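Local coordinates for NMB1025 protein (Neisseria meningitidis serogroup B, PDB 3KJJ) that is of unknown function but belongs to the YjgF (RutC) family, some of whose members act as enamine/imine deaminases, at residues Leu69-Tyr74 against Ile116-Val121; Lys65-Asp70 against Ala94-Ala99. All blocks are in the same frame, centred on the assembly; numbering follows the deposited sequence. Where two conformers were deposited one is given.

How the contacts relate
Contact 1 (Leu69-Tyr74 with Ile116-Val121) is a fully buried antiparallel strand pair, its centre about 5 Å from the centre of the chain. Contact 2 (Lys65-Asp70 with Ala94-Ala99) lies at the N-terminal start of the same strand 68-75, its centre about 11 Å from the centre of the chain, and is partly buried. The centres of the two contacts are about 9 Å apart, and both include Leu69 and Asp70. In contact 1 paired main chains and branched aliphatic side chains do most of the work. Contact 2 has one parallel bridge at its inner end, then an arginine-to-carbonyl grip and two bridging waters toward the outside. Both contacts also touch the second subunit.

Contact 1: residues Leu69-Tyr74 against Ile116-Val121; sequences LDAVIY and IKITAV
Val72, paired with Lys117 on the neighbouring strand, lays CG1 over one face of the Tyr74 ring, 3.5 Å above its plane and displaced from the ring centre. Tyr74 ends one segment of an antiparallel strand pair in the mixed sheet of the YjgF fold; the axes of the two segments run at 170° to each other. Val72 and Lys117 form a hydrogen-bonded pair: Lys117 N gives a nearly straight bond (174°) to Val72 O at 2.9 Å, and Lys117 O accepts from Val72 N at 3.0 Å. Toward the start of Leu69-Tyr74 comes a classic beta bulge, in which Leu69 and Asp70 lie opposite the single residue Thr119. The evidence is that Thr119 O takes two donors, Leu69 N at 2.7 Å and Asp70 N at 3.1 Å, while Asp70 O receives Thr119 N.

On the face carrying Ala71, Ile73, Ile116 and Ile118, the non-hydrogen-bonded pairs pack their side chains. Ile73 and Ile116 run alongside each other in the same direction, with their CG1 atoms 3.9 Å apart. Ile118 has chi2 at -68°, which brings CD1 to within 3.8 Å of Ala71 CB. Helices 43-60 and 81-91 cover this face.

The other face, with Asp70, Val72, Lys117 and Thr119, meets the neighbouring subunits; Lys117 NZ leaves the strand pair for a salt bridge with Asp70 of the third subunit. There a water links the strands: it donates to Lys117 O and, at 2.8 Å, to Asp70 OD2, and it accepts from Thr119 OG1.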
loop_
_atom_site.group_PDB
_atom_site.type_symbol
_atom_site.label_atom_id
_atom_site.label_comp_id
_atom_site.label_asym_id
_atom_site.label_seq_id
_atom_site.Cartn_x
_atom_site.Cartn_y
_atom_site.Cartn_z
ATOM N N LEU B 69 5.809 -10.068 3.143
ATOM C CA LEU B 69 6.596 -8.888 3.413
ATOM C C LEU B 69 5.796 -7.850 4.190
ATOM O O LEU B 69 6.283 -7.290 5.173
ATOM C CB LEU B 69 7.115 -8.296 2.114
ATOM C CG LEU B 69 8.150 -9.151 1.363
ATOM C CD1 LEU B 69 8.591 -8.441 0.096
ATOM C CD2 LEU B 69 9.358 -9.493 2.251
ATOM N N ASP B 70 4.560 -7.623 3.754
ATOM C CA ASP B 70 3.777 -6.499 4.228
ATOM C C ASP B 70 2.298 -6.868 4.184
ATOM O O ASP B 70 1.844 -7.577 3.279
ATOM C CB ASP B 70 4.090 -5.270 3.354
ATOM C CG ASP B 70 3.356 -4.004 3.795
ATOM O OD1 ASP B 70 3.784 -3.372 4.786
ATOM O OD2 ASP B 70 2.375 -3.619 3.116
ATOM N N ALA B 71 1.558 -6.388 5.178
ATOM C CA ALA B 71 0.126 -6.609 5.240
ATOM C C ALA B 71 -0.543 -5.312 5.676
ATOM O O ALA B 71 -0.137 -4.704 6.662
ATOM C CB ALA B 71 -0.189 -7.722 6.235
ATOM N N VAL B 72 -1.552 -4.888 4.928
ATOM C CA VAL B 72 -2.392 -3.777 5.346
ATOM C C VAL B 72 -3.754 -4.371 5.638
ATOM O O VAL B 72 -4.313 -5.110 4.819
ATOM C CB VAL B 72 -2.502 -2.668 4.287
ATOM C CG1 VAL B 72 -3.282 -1.466 4.846
ATOM C CG2 VAL B 72 -1.134 -2.230 3.832
ATOM N N ILE B 73 -4.255 -4.065 6.830
ATOM C CA ILE B 73 -5.512 -4.594 7.307
ATOM C C ILE B 73 -6.455 -3.422 7.429
ATOM O O ILE B 73 -6.167 -2.453 8.132
ATOM C CB ILE B 73 -5.363 -5.290 8.674
ATOM C CG1 ILE B 73 -4.372 -6.460 8.579
ATOM C CG2 ILE B 73 -6.737 -5.791 9.189
ATOM C CD1 ILE B 73 -3.837 -6.909 9.948
ATOM N N TYR B 74 -7.553 -3.512 6.695
ATOM C CA TYR B 74 -8.579 -2.505 6.717
ATOM C C TYR B 74 -9.716 -3.102 7.537
ATOM O O TYR B 74 -10.178 -4.198 7.247
ATOM C CB TYR B 74 -9.021 -2.189 5.288
ATOM C CG TYR B 74 -7.941 -1.619 4.387
ATOM C CD1 TYR B 74 -7.532 -0.289 4.501
ATOM C CD2 TYR B 74 -7.341 -2.408 3.398
ATOM C CE1 TYR B 74 -6.543 0.233 3.674
ATOM C CE2 TYR B 74 -6.357 -1.896 2.579
ATOM C CZ TYR B 74 -5.963 -0.579 2.718
ATOM O OH TYR B 74 -4.992 -0.071 1.894
ATOM N N ILE B 116 -7.729 -7.723 3.832
ATOM C CA ILE B 116 -6.278 -7.745 4.040
ATOM C C ILE B 116 -5.559 -7.810 2.699
ATOM O O ILE B 116 -5.853 -8.678 1.860
ATOM C CB ILE B 116 -5.835 -8.900 4.977
ATOM C CG1 ILE B 116 -6.559 -8.800 6.325
ATOM C CG2 ILE B 116 -4.305 -8.903 5.161
ATOM C CD1 ILE B 116 -6.302 -9.966 7.295
ATOM N N LYS B 117 -4.634 -6.867 2.523
ATOM C CA LYS B 117 -3.843 -6.707 1.315
ATOM C C LYS B 117 -2.397 -7.092 1.597
ATOM O O LYS B 117 -1.741 -6.492 2.449
ATOM C CB LYS B 117 -3.909 -5.254 0.849
ATOM C CG LYS B 117 -3.075 -4.932 -0.397
ATOM C CD LYS B 117 -3.894 -5.078 -1.648
ATOM C CE LYS B 117 -3.341 -4.205 -2.746
ATOM N NZ LYS B 117 -3.867 -4.629 -4.074
ATOM N N ILE B 118 -1.901 -8.073 0.846
ATOM C CA ILE B 118 -0.608 -8.705 1.115
ATOM C C ILE B 118 0.386 -8.421 -0.011
ATOM O O ILE B 118 0.012 -8.433 -1.188
ATOM C CB ILE B 118 -0.764 -10.256 1.207
ATOM C CG1 ILE B 118 -1.630 -10.667 2.399
ATOM C CG2 ILE B 118 0.601 -10.958 1.244
ATOM C CD1 ILE B 118 -1.022 -10.408 3.751
ATOM N N THR B 119 1.638 -8.166 0.382
ATOM C CA THR B 119 2.806 -8.224 -0.486
ATOM C C THR B 119 3.711 -9.330 0.056
ATOM O O THR B 119 3.977 -9.399 1.267
ATOM C CB THR B 119 3.599 -6.893 -0.488
ATOM O OG1 THR B 119 2.694 -5.785 -0.614
ATOM C CG2 THR B 119 4.617 -6.845 -1.659
ATOM N N ALA B 120 4.215 -10.176 -0.839
ATOM C CA ALA B 120 4.996 -11.327 -0.415
ATOM C C ALA B 120 6.127 -11.596 -1.390
ATOM O O ALA B 120 6.258 -10.919 -2.416
ATOM C CB ALA B 120 4.095 -12.578 -0.272
ATOM N N VAL B 121 6.956 -12.571 -1.047
ATOM C CA VAL B 121 8.054 -12.965 -1.918
ATOM C C VAL B 121 7.931 -14.435 -2.326
ATOM O O VAL B 121 7.474 -15.271 -1.550
ATOM C CB VAL B 121 9.446 -12.616 -1.304
ATOM C CG1 VAL B 121 9.812 -13.549 -0.164
ATOM C CG2 VAL B 121 10.531 -12.613 -2.377
HETATM O O HOH W 1 0.520 -4.863 1.372
#

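Contact 2: residues Lys65-Asp70 against Ala94-Ala99; sequences KAHVLD and AGRTPA
Val68 and Pro98 form the tight part of this contact. With Val68 CG1 anti to the backbone N (chi1 171°), that methyl meets Pro98 CB at 3.5 Å, and Pro98 CB also rests against Val68 O. Just beyond, Asp70 and Ala99 form the parallel bridge: Ala99 N donates to Leu69 O at 3.0 Å in a noticeably bent bond. A CA-H...O contact from Asp70 CA to Ala99 O, 3.2 Å, runs beside it, and Ala99 CB approaches Asp70 OD1 to 3.4 Å from close to the carboxylate plane.

Toward Arg96 the two segments separate, and side-chain and water bonds replace main-chain pairing. The Arg96 side chain bends at chi3 (54°), which sets NE toward Ala66. The guanidinium then grips Ala66 O side-on with two nitrogens, NE at 2.8 Å and NH2 at 3.0 Å, and this oxygen lies close to the guanidinium plane. NH2 also stands over one face of the His67 ring, 3.6 Å above it and away from the ring centre; the two planes are 42° apart. Two waters bridge the backbones: both donate to Arg96 O, one also to Lys65 O, the other to Val68 O. Ala66, His67 and Arg96 are partly exposed, and a bound glycerol, probably from crystallisation, lies about 3 Å from the His67 side chain, whose ND1 bonds to Asp64.

Thr97 O and OG1 hydrogen-bond to Ser21 OG and Thr17 O of the second subunit. Within the chain, the contact joins the entry points of the two parallel strands of a beta-alpha-beta crossover: strand 68-75, helix 81-91, strand 99-104; Val68 also touches Leu58 of helix 43-60 and Ile118 of strand 114-121.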
loop_
_atom_site.group_PDB
_atom_site.type_symbol
_atom_site.label_atom_id
_atom_site.label_comp_id
_atom_site.label_asym_id
_atom_site.label_seq_id
_atom_site.Cartn_x
_atom_site.Cartn_y
_atom_site.Cartn_z
ATOM N N LYS B 65 2.780 -17.838 4.059
ATOM C CA LYS B 65 2.628 -16.773 5.059
ATOM C C LYS B 65 3.954 -16.407 5.734
ATOM O O LYS B 65 4.157 -15.263 6.135
ATOM C CB LYS B 65 1.525 -17.137 6.078
ATOM C CG LYS B 65 1.882 -18.226 7.086
ATOM C CD LYS B 65 0.650 -18.982 7.572
ATOM C CE LYS B 65 1.012 -19.914 8.725
ATOM N NZ LYS B 65 -0.186 -20.376 9.489
ATOM N N ALA B 66 4.866 -17.373 5.813
ATOM C CA ALA B 66 6.202 -17.152 6.374
ATOM C C ALA B 66 7.083 -16.371 5.401
ATOM O O ALA B 66 8.251 -16.134 5.667
ATOM C CB ALA B 66 6.848 -18.491 6.727
ATOM N N HIS B 67 6.511 -15.980 4.266
ATOM C CA HIS B 67 7.223 -15.185 3.270
ATOM C C HIS B 67 6.436 -13.958 2.846
ATOM O O HIS B 67 6.642 -13.437 1.752
ATOM C CB HIS B 67 7.607 -16.045 2.060
ATOM C CG HIS B 67 8.638 -17.082 2.376
ATOM N ND1 HIS B 67 8.321 -18.285 2.967
ATOM C CD2 HIS B 67 9.982 -17.084 2.210
ATOM C CE1 HIS B 67 9.425 -18.988 3.148
ATOM N NE2 HIS B 67 10.447 -18.283 2.697
ATOM N N VAL B 68 5.544 -13.506 3.729
ATOM C CA VAL B 68 4.840 -12.231 3.579
ATOM C C VAL B 68 5.723 -11.062 4.010
ATOM O O VAL B 68 6.298 -11.054 5.102
ATOM C CB VAL B 68 3.541 -12.205 4.417
ATOM C CG1 VAL B 68 2.933 -10.796 4.443
ATOM C CG2 VAL B 68 2.561 -13.198 3.869
ATOM N N LEU B 69 5.809 -10.068 3.143
ATOM C CA LEU B 69 6.596 -8.888 3.413
ATOM C C LEU B 69 5.796 -7.850 4.190
ATOM O O LEU B 69 6.283 -7.290 5.173
ATOM C CB LEU B 69 7.115 -8.296 2.114
ATOM C CG LEU B 69 8.150 -9.151 1.363
ATOM C CD1 LEU B 69 8.591 -8.441 0.096
ATOM C CD2 LEU B 69 9.358 -9.493 2.251
ATOM N N ASP B 70 4.560 -7.623 3.754
ATOM C CA ASP B 70 3.777 -6.499 4.228
ATOM C C ASP B 70 2.298 -6.868 4.184
ATOM O O ASP B 70 1.844 -7.577 3.279
ATOM C CB ASP B 70 4.090 -5.270 3.354
ATOM C CG ASP B 70 3.356 -4.004 3.795
ATOM O OD1 ASP B 70 3.784 -3.372 4.786
ATOM O OD2 ASP B 70 2.375 -3.619 3.116
ATOM N N ALA B 94 5.602 -17.280 13.406
ATOM C CA ALA B 94 6.382 -16.715 14.504
ATOM C C ALA B 94 7.841 -16.515 14.092
ATOM O O ALA B 94 8.417 -17.374 13.424
ATOM C CB ALA B 94 6.273 -17.630 15.745
ATOM N N GLY B 95 8.416 -15.370 14.465
ATOM C CA GLY B 95 9.800 -15.000 14.090
ATOM C C GLY B 95 9.899 -14.435 12.675
ATOM O O GLY B 95 10.949 -13.930 12.245
ATOM N N ARG B 96 8.804 -14.554 11.940
ATOM C CA ARG B 96 8.742 -14.147 10.536
ATOM C C ARG B 96 7.471 -13.348 10.285
ATOM O O ARG B 96 6.801 -13.523 9.274
ATOM C CB ARG B 96 8.798 -15.380 9.628
ATOM C CG ARG B 96 9.975 -16.294 9.919
ATOM C CD ARG B 96 10.125 -17.345 8.844
ATOM N NE ARG B 96 10.200 -16.759 7.507
ATOM C CZ ARG B 96 11.314 -16.640 6.794
ATOM N NH1 ARG B 96 12.473 -17.061 7.295
ATOM N NH2 ARG B 96 11.265 -16.107 5.574
ATOM N N THR B 97 7.148 -12.463 11.220
ATOM C CA THR B 97 5.932 -11.666 11.133
ATOM C C THR B 97 6.176 -10.455 10.207
ATOM O O THR B 97 7.269 -9.876 10.206
ATOM C CB THR B 97 5.464 -11.226 12.528
ATOM O OG1 THR B 97 6.478 -10.421 13.135
ATOM C CG2 THR B 97 5.211 -12.446 13.420
ATOM N N PRO B 98 5.176 -10.098 9.382
ATOM C CA PRO B 98 5.390 -9.074 8.356
ATOM C C PRO B 98 5.279 -7.633 8.858
ATOM O O PRO B 98 4.762 -7.392 9.959
ATOM C CB PRO B 98 4.269 -9.363 7.354
ATOM C CG PRO B 98 3.165 -9.880 8.206
ATOM C CD PRO B 98 3.831 -10.707 9.278
ATOM N N ALA B 99 5.776 -6.687 8.057
ATOM C CA ALA B 99 5.428 -5.267 8.237
ATOM C C ALA B 99 3.909 -5.192 8.171
ATOM O O ALA B 99 3.286 -5.857 7.335
ATOM C CB ALA B 99 6.046 -4.408 7.159
HETATM O O HOH W 2 4.099 -14.565 8.788
HETATM O O HOH W 3 7.263 -13.316 6.411
#